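Local coordinates for tryptophane-5-halogenase (Microbispora sp. ATCC PTA-5024, PDB 5UAO), which probably uses FAD to chlorinate a tryptophan of the lanthipeptide NAI-107 at its 5-position during biosynthesis of the antibiotic, at residues 293-298 against 315-320. Residues are numbered along the deposited sequence; the frame is centred on the assembly and turned at random.
Sequences DHLGYV and RRFPGV
Leu295 meets Phe317 and Val320 where a strand of a mixed beta sheet is covered by the turn that follows a helix, in the flavin-dependent tryptophan halogenase fold. It is a compact example of how one side chain can tie a sheet to a helix end without a single hydrogen bond between the two segments.

The main interaction is CH-pi. CD2 of Leu295 sits over one face of the Phe317 ring, 3.8 Å from the centroid and 21° off the ring normal. It leans toward the root of the ring: its nearest ring atom is Phe317 CG, at 3.6 Å. The opposite face takes CG of the preceding Arg316, so the ring is sandwiched between two aliphatic groups, while the guanidinium of Arg316 forms a salt bridge with Glu108. Phe317 also touches Thr277 of strand 274-279, two strands away from 293-299 in the same sheet.

The second apolar contact is looser, with Leu295 CD2 4.1 Å from Val320 CG2. With CG2 anti to the backbone N of Val320, it is this methyl, rather than CG1, that meets Leu295. Met313 of helix 306-316 touches both Leu295 and Val320, extending the apolar patch onto the helix itself.

Backbone bonds frame the two sides. Leu295 is tied into the sheet by backbone hydrogen bonding with Gly262 of the antiparallel strand 258-264, whereas Phe317, the first residue to leave the helical conformation, opens a type II beta turn that brings Val320 back beside it. Gly319 supplies the positive phi (102°) needed at the third position of this turn, which is closed by a 3.0 Å hydrogen bond from Val320 N to Phe317 O.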
loop_
_atom_site.group_PDB
_atom_site.type_symbol
_atom_site.label_atom_id
_atom_site.label_comp_id
_atom_site.label_asym_id
_atom_site.label_seq_id
_atom_site.Cartn_x
_atom_site.Cartn_y
_atom_site.Cartn_z
ATOM N N ASP A 293 20.096 25.585 22.007
ATOM C CA ASP A 293 20.176 24.404 21.156
ATOM C C ASP A 293 20.356 23.170 22.057
ATOM O O ASP A 293 21.198 23.161 22.957
ATOM C CB ASP A 293 21.286 24.512 20.158
ATOM C CG ASP A 293 20.948 25.398 18.966
ATOM O OD1 ASP A 293 19.770 25.602 18.644
ATOM O OD2 ASP A 293 21.874 25.781 18.234
ATOM N N HIS A 294 19.513 22.143 21.818
ATOM C CA HIS A 294 19.626 20.847 22.473
ATOM C C HIS A 294 20.366 19.877 21.522
ATOM O O HIS A 294 20.001 19.682 20.363
ATOM C CB HIS A 294 18.296 20.306 22.835
ATOM C CG HIS A 294 17.617 21.053 23.921
ATOM N ND1 HIS A 294 16.487 20.573 24.539
ATOM C CD2 HIS A 294 17.913 22.222 24.536
ATOM C CE1 HIS A 294 16.144 21.382 25.532
ATOM N NE2 HIS A 294 16.931 22.438 25.473
ATOM N N LEU A 295 21.432 19.289 22.029
ATOM C CA LEU A 295 22.282 18.451 21.212
ATOM C C LEU A 295 22.338 17.019 21.761
ATOM O O LEU A 295 22.203 16.784 22.961
ATOM C CB LEU A 295 23.691 19.061 21.163
ATOM C CG LEU A 295 23.909 20.102 20.094
ATOM C CD1 LEU A 295 23.200 21.391 20.368
ATOM C CD2 LEU A 295 25.390 20.410 20.042
ATOM N N GLY A 296 22.634 16.074 20.862
ATOM C CA GLY A 296 22.918 14.710 21.265
ATOM C C GLY A 296 23.795 13.965 20.279
ATOM O O GLY A 296 23.468 13.845 19.095
ATOM N N TYR A 297 24.915 13.485 20.783
ATOM C CA TYR A 297 25.828 12.648 20.008
ATOM C C TYR A 297 25.454 11.190 20.219
ATOM O O TYR A 297 25.646 10.595 21.279
ATOM C CB TYR A 297 27.252 12.915 20.459
ATOM C CG TYR A 297 28.329 12.166 19.784
ATOM C CD1 TYR A 297 28.094 11.366 18.663
ATOM C CD2 TYR A 297 29.663 12.353 20.188
ATOM C CE1 TYR A 297 29.136 10.702 18.039
ATOM C CE2 TYR A 297 30.686 11.717 19.539
ATOM C CZ TYR A 297 30.429 10.940 18.453
ATOM O OH TYR A 297 31.474 10.300 17.811
ATOM N N VAL A 298 24.818 10.681 19.184
ATOM C CA VAL A 298 24.446 9.293 19.059
ATOM C C VAL A 298 25.657 8.529 18.515
ATOM O O VAL A 298 26.173 8.824 17.436
ATOM C CB VAL A 298 23.238 9.172 18.049
ATOM C CG1 VAL A 298 22.957 7.720 17.669
ATOM C CG2 VAL A 298 21.963 9.766 18.654
ATOM N N ARG A 315 34.704 19.231 21.324
ATOM C CA ARG A 315 35.515 19.771 20.262
ATOM C C ARG A 315 34.696 20.317 19.118
ATOM O O ARG A 315 35.031 21.382 18.563
ATOM C CB ARG A 315 36.546 18.750 19.729
ATOM C CG ARG A 315 37.697 18.495 20.728
ATOM C CD ARG A 315 38.845 17.652 20.114
ATOM N NE ARG A 315 38.406 16.323 19.642
ATOM C CZ ARG A 315 38.275 15.242 20.435
ATOM N NH1 ARG A 315 38.555 15.317 21.710
ATOM N NH2 ARG A 315 37.896 14.067 19.942
ATOM N N ARG A 316 33.668 19.557 18.697
ATOM C CA ARG A 316 32.939 19.901 17.511
ATOM C C ARG A 316 31.965 21.102 17.771
ATOM O O ARG A 316 31.666 21.859 16.858
ATOM C CB ARG A 316 32.182 18.671 16.976
ATOM C CG ARG A 316 31.376 18.939 15.736
ATOM C CD ARG A 316 32.240 19.246 14.508
ATOM N NE ARG A 316 31.400 19.539 13.345
ATOM C CZ ARG A 316 30.628 20.635 13.203
ATOM N NH1 ARG A 316 30.545 21.583 14.148
ATOM N NH2 ARG A 316 29.913 20.806 12.090
ATOM N N PHE A 317 31.483 21.206 19.000
ATOM C CA PHE A 317 30.440 22.164 19.415
ATOM C C PHE A 317 30.908 22.853 20.713
ATOM O O PHE A 317 30.327 22.675 21.793
ATOM C CB PHE A 317 29.120 21.471 19.653
ATOM C CG PHE A 317 28.568 20.777 18.448
ATOM C CD1 PHE A 317 27.930 21.485 17.437
ATOM C CD2 PHE A 317 28.722 19.397 18.284
ATOM C CE1 PHE A 317 27.404 20.852 16.295
ATOM C CE2 PHE A 317 28.157 18.752 17.146
ATOM C CZ PHE A 317 27.511 19.489 16.164
ATOM N N PRO A 318 31.927 23.697 20.595
ATOM C CA PRO A 318 32.556 24.275 21.794
ATOM C C PRO A 318 31.571 25.056 22.605
ATOM O O PRO A 318 30.773 25.817 22.064
ATOM C CB PRO A 318 33.612 25.218 21.202
ATOM C CG PRO A 318 33.950 24.614 19.892
ATOM C CD PRO A 318 32.595 24.185 19.363
ATOM N N GLY A 319 31.583 24.798 23.888
ATOM C CA GLY A 319 30.657 25.409 24.840
ATOM C C GLY A 319 29.536 24.516 25.258
ATOM O O GLY A 319 28.742 24.890 26.097
ATOM N N VAL A 320 29.414 23.339 24.622
ATOM C CA VAL A 320 28.229 22.489 24.837
ATOM C C VAL A 320 28.326 21.958 26.269
ATOM O O VAL A 320 29.403 21.664 26.727
ATOM C CB VAL A 320 28.158 21.339 23.803
ATOM C CG1 VAL A 320 29.316 20.345 23.970
ATOM C CG2 VAL A 320 26.820 20.610 23.868
#